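Long-range contacts in protein (glyceraldehyde 3-phosphate dehydrogenase) (Sulfolobus solfataricus, PDB 1B7G), which oxidises and phosphorylates glyceraldehyde 3-phosphate in glycolysis, using NADP in preference to NAD: residues A[155-161]-A[223-229]; A[189-194]-A[206-210]. The protein carries 1 engineered substitution. All blocks are in the same frame, centred on the assembly; numbering follows the deposited sequence.

Contact 1. Residues A[155-161]-A[223-229]; sequences SKVEKVR and INITLKD. Unlike the reference sequence in segment 155-161: Lys-159 (reference Asn).
The carbonyl oxygen of Thr-226 is gripped by two successive amides of the facing strand. Glu-158 N lies in the carbonyl plane at 2.8 Å from Thr-226 O, while Lys-159 N sits somewhat tilted from that plane at 3.1 Å from the same oxygen. Two residues therefore stand opposite one, a classic beta bulge that shifts the antiparallel register by a residue between Val-157 and Lys-159. Beyond it the ladder is regular: Thr-226 N returns a nearly straight bond of 2.7 Å to Lys-159 O, and Arg-161 and Asn-224 form a hydrogen-bonded pair.

The two faces differ in chemistry. On one, Val-157 CG1, anti to the backbone N (chi1 172°), lies 3.8 Å from Ile-225 CG2, and its CG2 meets Leu-227 CD2 as well as Ile-225 CG2. Val-160 joins this apolar layer, which packs on Ile-148 and Val-151 of helix 139-152. On the other, the engineered Lys-159 passes its CD over one face of the Arg-161 guanidinium, off toward the rim. Arg-161 NH1 meets Val-160 O from above the carbonyl plane, and its NH2 forms a salt bridge with Asp-205, so both terminal nitrogens are engaged. Asn-224 turns its ND2 to Glu-291.

Near Ser-155, its OG donates to Asp-229 OD2 at 3.0 Å, coming from above the carboxylate plane, and a water links that OD2 to Lys-156 N. The carboxylate of Glu-158 crosses the Lys-228 chain, OE2 lying 3.4 Å from Lys-228 CD, but Lys-228 NZ stays 4.9 Å from OE2. One apolar and one polar face are characteristic of the mixed sheet of the C-terminal domain of glyceraldehyde-3-phosphate dehydrogenases, with helix 139-152 packed on its apolar face.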
ATOM      1  N   SER A 155      22.732 -25.675 -13.981  1.00 34.69           N
ATOM      2  CA  SER A 155      23.202 -27.001 -13.626  1.00 33.37           C
ATOM      3  C   SER A 155      22.110 -27.713 -12.847  1.00 33.99           C
ATOM      4  O   SER A 155      21.382 -27.090 -12.053  1.00 34.24           O
ATOM      5  CB  SER A 155      24.491 -26.990 -12.809  1.00 33.66           C
ATOM      6  OG  SER A 155      24.734 -28.270 -12.260  1.00 33.29           O
ATOM      7  N   LYS A 156      21.969 -29.008 -13.100  1.00 30.19           N
ATOM      8  CA  LYS A 156      20.871 -29.743 -12.497  1.00 32.00           C
ATOM      9  C   LYS A 156      20.821 -29.570 -10.973  1.00 36.79           C
ATOM     10  O   LYS A 156      21.833 -29.811 -10.309  1.00 32.37           O
ATOM     11  CB  LYS A 156      21.030 -31.236 -12.802  1.00 31.67           C
ATOM     12  CG  LYS A 156      19.732 -31.980 -12.542  1.00 34.57           C
ATOM     13  CD  LYS A 156      19.869 -33.461 -12.828  1.00 51.41           C
ATOM     14  CE  LYS A 156      18.731 -34.236 -12.174  1.00 57.44           C
ATOM     15  NZ  LYS A 156      17.403 -33.662 -12.493  1.00 57.59           N
ATOM     16  N   VAL A 157      19.665 -29.237 -10.429  1.00 30.89           N
ATOM     17  CA  VAL A 157      19.493 -29.108  -8.988  1.00 31.41           C
ATOM     18  C   VAL A 157      19.323 -30.508  -8.411  1.00 29.71           C
ATOM     19  O   VAL A 157      18.385 -31.246  -8.715  1.00 30.04           O
ATOM     20  CB  VAL A 157      18.297 -28.219  -8.604  1.00 30.41           C
ATOM     21  CG1 VAL A 157      18.014 -28.249  -7.118  1.00 26.90           C
ATOM     22  CG2 VAL A 157      18.592 -26.802  -9.117  1.00 25.58           C
ATOM     23  N   GLU A 158      20.289 -30.856  -7.570  1.00 28.30           N
ATOM     24  CA  GLU A 158      20.292 -32.202  -7.001  1.00 32.15           C
ATOM     25  C   GLU A 158      19.713 -32.234  -5.607  1.00 31.87           C
ATOM     26  O   GLU A 158      19.153 -33.247  -5.181  1.00 32.11           O
ATOM     27  CB  GLU A 158      21.768 -32.671  -7.007  1.00 30.24           C
ATOM     28  CG  GLU A 158      22.279 -32.846  -8.426  1.00 45.05           C
ATOM     29  CD  GLU A 158      21.625 -34.022  -9.137  1.00 51.78           C
ATOM     30  OE1 GLU A 158      20.769 -34.706  -8.529  1.00 51.80           O
ATOM     31  OE2 GLU A 158      21.961 -34.266 -10.305  1.00 50.24           O
ATOM     32  N   LYS A 159      19.811 -31.095  -4.910  1.00 28.74           N
ATOM     33  CA  LYS A 159      19.301 -31.034  -3.549  1.00 31.38           C
ATOM     34  C   LYS A 159      18.963 -29.615  -3.080  1.00 23.09           C
ATOM     35  O   LYS A 159      19.609 -28.656  -3.400  1.00 28.26           O
ATOM     36  CB  LYS A 159      20.353 -31.633  -2.579  1.00 32.99           C
ATOM     37  CG  LYS A 159      19.695 -31.930  -1.233  1.00 29.32           C
ATOM     38  CD  LYS A 159      20.690 -32.202  -0.138  1.00 43.29           C
ATOM     39  CE  LYS A 159      21.485 -33.469  -0.377  1.00 43.12           C
ATOM     40  NZ  LYS A 159      22.230 -33.861   0.859  1.00 59.60           N
ATOM     41  N   VAL A 160      17.853 -29.514  -2.322  1.00 28.52           N
ATOM     42  CA  VAL A 160      17.415 -28.232  -1.785  1.00 28.11           C
ATOM     43  C   VAL A 160      17.140 -28.380  -0.280  1.00 21.01           C
ATOM     44  O   VAL A 160      16.375 -29.263   0.111  1.00 25.24           O
ATOM     45  CB  VAL A 160      16.109 -27.716  -2.435  1.00 31.97           C
ATOM     46  CG1 VAL A 160      15.615 -26.416  -1.745  1.00 25.18           C
ATOM     47  CG2 VAL A 160      16.273 -27.429  -3.915  1.00 25.54           C
ATOM     48  N   ARG A 161      17.680 -27.431   0.474  1.00 20.76           N
ATOM     49  CA  ARG A 161      17.341 -27.332   1.902  1.00 24.87           C
ATOM     50  C   ARG A 161      16.928 -25.860   2.093  1.00 25.80           C
ATOM     51  O   ARG A 161      17.625 -24.990   1.569  1.00 29.45           O
ATOM     52  CB  ARG A 161      18.475 -27.700   2.854  1.00 23.33           C
ATOM     53  CG  ARG A 161      18.930 -29.178   2.745  1.00 23.04           C
ATOM     54  CD  ARG A 161      17.839 -30.091   3.253  1.00 27.64           C
ATOM     55  NE  ARG A 161      18.215 -31.513   3.264  1.00 30.10           N
ATOM     56  CZ  ARG A 161      17.914 -32.357   2.274  1.00 46.09           C
ATOM     57  NH1 ARG A 161      17.245 -31.867   1.224  1.00 27.02           N
ATOM     58  NH2 ARG A 161      18.249 -33.648   2.305  1.00 29.16           N
ATOM     59  N   ILE A 223      17.906 -20.221   1.432  1.00 22.21           N
ATOM     60  CA  ILE A 223      18.011 -21.523   0.772  1.00 26.72           C
ATOM     61  C   ILE A 223      19.424 -21.957   0.421  1.00 19.44           C
ATOM     62  O   ILE A 223      20.342 -21.195   0.345  1.00 20.81           O
ATOM     63  CB  ILE A 223      17.201 -21.612  -0.538  1.00 31.00           C
ATOM     64  CG1 ILE A 223      17.852 -20.670  -1.553  1.00 26.75           C
ATOM     65  CG2 ILE A 223      15.728 -21.290  -0.363  1.00 39.12           C
ATOM     66  CD1 ILE A 223      17.460 -21.086  -2.975  1.00 51.84           C
ATOM     67  N   ASN A 224      19.501 -23.285   0.396  1.00 21.88           N
ATOM     68  CA  ASN A 224      20.782 -23.933   0.111  1.00 24.45           C
ATOM     69  C   ASN A 224      20.506 -24.984  -0.980  1.00 23.15           C
ATOM     70  O   ASN A 224      19.793 -25.937  -0.729  1.00 26.49           O
ATOM     71  CB  ASN A 224      21.329 -24.577   1.370  1.00 25.72           C
ATOM     72  CG  ASN A 224      22.605 -25.369   1.116  1.00 49.64           C
ATOM     73  OD1 ASN A 224      22.731 -26.266   0.274  1.00 58.13           O
ATOM     74  ND2 ASN A 224      23.629 -25.024   1.890  1.00 46.24           N
ATOM     75  N   ILE A 225      21.160 -24.738  -2.115  1.00 24.72           N
ATOM     76  CA  ILE A 225      20.948 -25.646  -3.260  1.00 25.02           C
ATOM     77  C   ILE A 225      22.261 -26.390  -3.538  1.00 23.09           C
ATOM     78  O   ILE A 225      23.347 -25.824  -3.471  1.00 25.47           O
ATOM     79  CB  ILE A 225      20.552 -24.834  -4.511  1.00 28.52           C
ATOM     80  CG1 ILE A 225      19.194 -24.121  -4.365  1.00 33.53           C
ATOM     81  CG2 ILE A 225      20.502 -25.725  -5.763  1.00 37.39           C
ATOM     82  CD1 ILE A 225      19.017 -23.044  -5.434  1.00 34.72           C
ATOM     83  N   THR A 226      22.124 -27.708  -3.822  1.00 23.32           N
ATOM     84  CA  THR A 226      23.320 -28.452  -4.234  1.00 25.66           C
ATOM     85  C   THR A 226      23.131 -28.842  -5.711  1.00 24.64           C
ATOM     86  O   THR A 226      22.055 -29.347  -6.033  1.00 30.53           O
ATOM     87  CB  THR A 226      23.550 -29.737  -3.419  1.00 31.13           C
ATOM     88  OG1 THR A 226      23.577 -29.385  -2.053  1.00 34.30           O
ATOM     89  CG2 THR A 226      24.859 -30.410  -3.846  1.00 34.74           C
ATOM     90  N   LEU A 227      24.045 -28.418  -6.552  1.00 32.45           N
ATOM     91  CA  LEU A 227      23.971 -28.667  -7.991  1.00 31.93           C
ATOM     92  C   LEU A 227      24.788 -29.892  -8.413  1.00 37.31           C
ATOM     93  O   LEU A 227      25.681 -30.364  -7.705  1.00 34.21           O
ATOM     94  CB  LEU A 227      24.525 -27.445  -8.746  1.00 31.84           C
ATOM     95  CG  LEU A 227      23.890 -26.107  -8.345  1.00 27.12           C
ATOM     96  CD1 LEU A 227      24.604 -24.943  -8.988  1.00 25.56           C
ATOM     97  CD2 LEU A 227      22.408 -26.120  -8.683  1.00 24.42           C
ATOM     98  N   LYS A 228      24.508 -30.390  -9.612  1.00 31.94           N
ATOM     99  CA  LYS A 228      25.193 -31.607 -10.079  1.00 37.26           C
ATOM    100  C   LYS A 228      26.648 -31.313 -10.351  1.00 37.65           C
ATOM    101  O   LYS A 228      27.563 -32.091 -10.096  1.00 39.54           O
ATOM    102  CB  LYS A 228      24.455 -32.109 -11.321  1.00 39.64           C
ATOM    103  CG  LYS A 228      25.253 -33.067 -12.209  1.00 56.35           C
ATOM    104  CD  LYS A 228      24.327 -34.170 -12.713  1.00 53.63           C
ATOM    105  CE  LYS A 228      24.745 -34.685 -14.079  1.00 61.26           C
ATOM    106  NZ  LYS A 228      24.025 -35.947 -14.412  1.00 59.69           N
ATOM    107  N   ASP A 229      26.876 -30.153 -10.961  1.00 36.02           N
ATOM    108  CA  ASP A 229      28.180 -29.705 -11.369  1.00 39.95           C
ATOM    109  C   ASP A 229      28.628 -28.441 -10.651  1.00 43.32           C
ATOM    110  O   ASP A 229      27.782 -27.709 -10.141  1.00 40.63           O
ATOM    111  CB  ASP A 229      28.096 -29.380 -12.902  1.00 48.05           C
ATOM    112  CG  ASP A 229      27.249 -30.439 -13.600  1.00 58.41           C
ATOM    113  OD1 ASP A 229      27.629 -31.630 -13.505  1.00 55.10           O
ATOM    114  OD2 ASP A 229      26.169 -30.076 -14.136  1.00 55.98           O
TER
HETATM  115  O   HOH W   1      23.300 -30.451 -15.257  1.00 48.30           O

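Contact 2. Residues A[189-194]-A[206-210]; sequences VPSHHA and IATMA. With SO4 (sulfate ion), chain F; SO4 (sulfate ion), chain C.
Ser-191 N donates to Thr-208 O at 2.7 Å, from above the carbonyl plane, tying the loop that leads into helix 193-198 to strand 205-213 just after the cis peptide between Val-189 and Pro-190. Their side chains meet as well, Ser-191 OG and Thr-208 OG1 sharing a hydrogen bond of 2.8 Å. Both hydroxyls stand between backbone N and carbonyl carbon (chi1 55° and 53°), which turns each toward the other; Thr-208 OG1 also takes a weak bond from Ala-194 N. Ser-191 OG bonds to His-193 ND1 too, 2.8 Å away, and this fixes the rotation of the imidazole. Its opposite nitrogen, His-193 NE2, points almost straight (176°) at O2 of the chain C sulfate, at the edge of the ring and in its plane, 2.7 Å away. These hydrogen bonds set His-193 in the C-terminal domain's inorganic phosphate site, seen in this structure to include His-192; His-193 and Ala-194 probably bind glyceraldehyde 3-phosphate, as in relatives, and the sulfates probably mark phosphate positions. The chain F sulfate accepts from His-192 N at 2.7 Å through its O3. Ser-138 OG, Asn-140 N and Arg-166 NE also hydrogen-bond to bound sulfate. With an alanine in place of His-193, Ser-191 OG would probably lose its second partner and the chain C sulfate its in-plane donor. At the exposed margin, Val-189 CG2 presses tightly on Met-209 CG, 3.4 Å away.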
ATOM      1  N   VAL A 189       9.626 -31.493  10.929  1.00 27.51           N
ATOM      2  CA  VAL A 189      10.369 -31.259   9.694  1.00 25.22           C
ATOM      3  C   VAL A 189      10.117 -32.498   8.828  1.00 31.16           C
ATOM      4  O   VAL A 189      10.169 -33.557   9.431  1.00 26.22           O
ATOM      5  CB  VAL A 189      11.882 -31.126   9.911  1.00 38.08           C
ATOM      6  CG1 VAL A 189      12.658 -31.111   8.592  1.00 28.78           C
ATOM      7  CG2 VAL A 189      12.212 -29.890  10.733  1.00 36.49           C
ATOM      8  N   PRO A 190       9.837 -32.316   7.554  1.00 27.27           N
ATOM      9  CA  PRO A 190       9.739 -31.042   6.895  1.00 26.12           C
ATOM     10  C   PRO A 190       8.369 -30.388   6.937  1.00 26.42           C
ATOM     11  O   PRO A 190       7.350 -30.977   7.313  1.00 24.38           O
ATOM     12  CB  PRO A 190      10.064 -31.455   5.430  1.00 25.90           C
ATOM     13  CG  PRO A 190       9.345 -32.739   5.291  1.00 28.13           C
ATOM     14  CD  PRO A 190       9.535 -33.453   6.617  1.00 30.75           C
ATOM     15  N   SER A 191       8.335 -29.074   6.631  1.00 23.32           N
ATOM     16  CA  SER A 191       6.998 -28.444   6.485  1.00 25.25           C
ATOM     17  C   SER A 191       6.409 -28.952   5.151  1.00 27.56           C
ATOM     18  O   SER A 191       7.103 -29.582   4.363  1.00 19.41           O
ATOM     19  CB  SER A 191       7.147 -26.940   6.455  1.00 19.10           C
ATOM     20  OG  SER A 191       8.052 -26.538   5.436  1.00 21.49           O
ATOM     21  N   HIS A 192       5.176 -28.598   4.813  1.00 26.11           N
ATOM     22  CA  HIS A 192       4.474 -29.090   3.657  1.00 29.84           C
ATOM     23  C   HIS A 192       5.094 -28.636   2.335  1.00 28.95           C
ATOM     24  O   HIS A 192       4.762 -29.226   1.315  1.00 30.02           O
ATOM     25  CB  HIS A 192       2.985 -28.680   3.716  1.00 29.20           C
ATOM     26  CG  HIS A 192       2.724 -27.236   3.421  1.00 30.70           C
ATOM     27  ND1 HIS A 192       2.626 -26.781   2.115  1.00 34.52           N
ATOM     28  CD2 HIS A 192       2.546 -26.143   4.210  1.00 34.74           C
ATOM     29  CE1 HIS A 192       2.445 -25.477   2.103  1.00 30.63           C
ATOM     30  NE2 HIS A 192       2.350 -25.066   3.346  1.00 30.24           N
ATOM     31  N   HIS A 193       5.880 -27.560   2.332  1.00 21.76           N
ATOM     32  CA  HIS A 193       6.505 -27.053   1.148  1.00 23.35           C
ATOM     33  C   HIS A 193       7.256 -28.096   0.345  1.00 30.86           C
ATOM     34  O   HIS A 193       7.127 -28.078  -0.885  1.00 24.61           O
ATOM     35  CB  HIS A 193       7.444 -25.875   1.504  1.00 22.19           C
ATOM     36  CG  HIS A 193       6.661 -24.882   2.341  1.00 32.82           C
ATOM     37  ND1 HIS A 193       6.485 -25.019   3.693  1.00 25.94           N
ATOM     38  CD2 HIS A 193       5.936 -23.815   1.966  1.00 24.24           C
ATOM     39  CE1 HIS A 193       5.703 -24.041   4.135  1.00 29.45           C
ATOM     40  NE2 HIS A 193       5.346 -23.279   3.093  1.00 21.60           N
ATOM     41  N   ALA A 194       8.010 -28.983   1.024  1.00 28.48           N
ATOM     42  CA  ALA A 194       8.828 -29.949   0.304  1.00 29.67           C
ATOM     43  C   ALA A 194       7.989 -30.911  -0.529  1.00 24.77           C
ATOM     44  O   ALA A 194       8.199 -31.026  -1.727  1.00 24.00           O
ATOM     45  CB  ALA A 194       9.780 -30.668   1.267  1.00 26.54           C
ATOM     46  N   ILE A 206      14.399 -32.638  -1.440  1.00 21.79           N
ATOM     47  CA  ILE A 206      14.168 -31.313  -0.832  1.00 26.43           C
ATOM     48  C   ILE A 206      13.575 -31.485   0.564  1.00 20.79           C
ATOM     49  O   ILE A 206      12.766 -32.369   0.838  1.00 24.05           O
ATOM     50  CB  ILE A 206      13.248 -30.394  -1.680  1.00 24.98           C
ATOM     51  CG1 ILE A 206      12.882 -29.105  -0.929  1.00 28.16           C
ATOM     52  CG2 ILE A 206      11.968 -31.153  -2.019  1.00 17.41           C
ATOM     53  CD1 ILE A 206      12.299 -27.974  -1.784  1.00 21.98           C
ATOM     54  N   ALA A 207      14.076 -30.641   1.491  1.00 21.94           N
ATOM     55  CA  ALA A 207      13.497 -30.643   2.822  1.00 22.44           C
ATOM     56  C   ALA A 207      13.369 -29.190   3.249  1.00 16.79           C
ATOM     57  O   ALA A 207      14.207 -28.339   2.945  1.00 23.29           O
ATOM     58  CB  ALA A 207      14.302 -31.533   3.796  1.00 20.09           C
ATOM     59  N   THR A 208      12.295 -28.861   3.936  1.00 20.92           N
ATOM     60  CA  THR A 208      12.043 -27.479   4.312  1.00 26.65           C
ATOM     61  C   THR A 208      11.548 -27.390   5.762  1.00 17.50           C
ATOM     62  O   THR A 208      10.897 -28.306   6.236  1.00 23.66           O
ATOM     63  CB  THR A 208      10.908 -26.861   3.464  1.00 23.24           C
ATOM     64  OG1 THR A 208       9.771 -27.710   3.553  1.00 22.84           O
ATOM     65  CG2 THR A 208      11.314 -26.659   2.006  1.00 20.72           C
ATOM     66  N   MET A 209      11.907 -26.270   6.380  1.00 20.08           N
ATOM     67  CA  MET A 209      11.317 -25.978   7.694  1.00 20.53           C
ATOM     68  C   MET A 209      10.688 -24.588   7.626  1.00 19.48           C
ATOM     69  O   MET A 209      11.220 -23.739   6.900  1.00 21.97           O
ATOM     70  CB  MET A 209      12.427 -25.916   8.748  1.00 18.49           C
ATOM     71  CG  MET A 209      13.201 -27.157   9.063  1.00 30.72           C
ATOM     72  SD  MET A 209      14.612 -26.925  10.157  1.00 30.29           S
ATOM     73  CE  MET A 209      15.979 -26.913   9.018  1.00 28.63           C
ATOM     74  N   ALA A 210       9.663 -24.318   8.426  1.00 21.34           N
ATOM     75  CA  ALA A 210       9.024 -23.013   8.360  1.00 19.34           C
ATOM     76  C   ALA A 210       8.670 -22.531   9.806  1.00 20.97           C
ATOM     77  O   ALA A 210       8.303 -23.341  10.631  1.00 20.13           O
ATOM     78  CB  ALA A 210       7.697 -23.139   7.614  1.00 26.37           C
TER
HETATM   79  S   SO4 F 607       2.439 -28.417   7.531  1.00 53.67           S
HETATM   80  O1  SO4 F 607       1.132 -28.060   6.865  1.00 55.46           O
HETATM   81  O2  SO4 F 607       2.384 -27.895   8.950  1.00 53.97           O
HETATM   82  O3  SO4 F 607       3.586 -27.743   6.810  1.00 36.31           O
HETATM   83  O4  SO4 F 607       2.588 -29.904   7.569  1.00 51.08           O
HETATM   84  S   SO4 C 601       2.609 -21.190   2.174  1.00 25.27           S
HETATM   85  O1  SO4 C 601       1.390 -20.884   2.910  1.00 34.33           O
HETATM   86  O2  SO4 C 601       3.833 -21.006   3.132  1.00 29.64           O
HETATM   87  O3  SO4 C 601       2.923 -20.369   1.008  1.00 30.69           O
HETATM   88  O4  SO4 C 601       2.495 -22.610   1.792  1.00 30.27           O

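How the contacts relate
Contacts 1 and 2, their centres about 16 Å apart, both reach the same mixed sheet of the C-terminal domain. Segments 189-194 and 206-210 fall, in sequence, between 155-161 and 223-229, so contact 1 spans the longer separation and contact 2 the shorter. Strand 157-167 is the shared element: strand 219-227 pairs with it antiparallel on one side, and strand 205-213 parallel on the other. The contacts touch directly there, Val-160 O lying 3.0 Å from Ala-207 N in a probable hydrogen bond. Strand 157-167 thus connects the strand pairing of contact 1 to strand 205-213, against which the phosphate-site loop 189-194 packs.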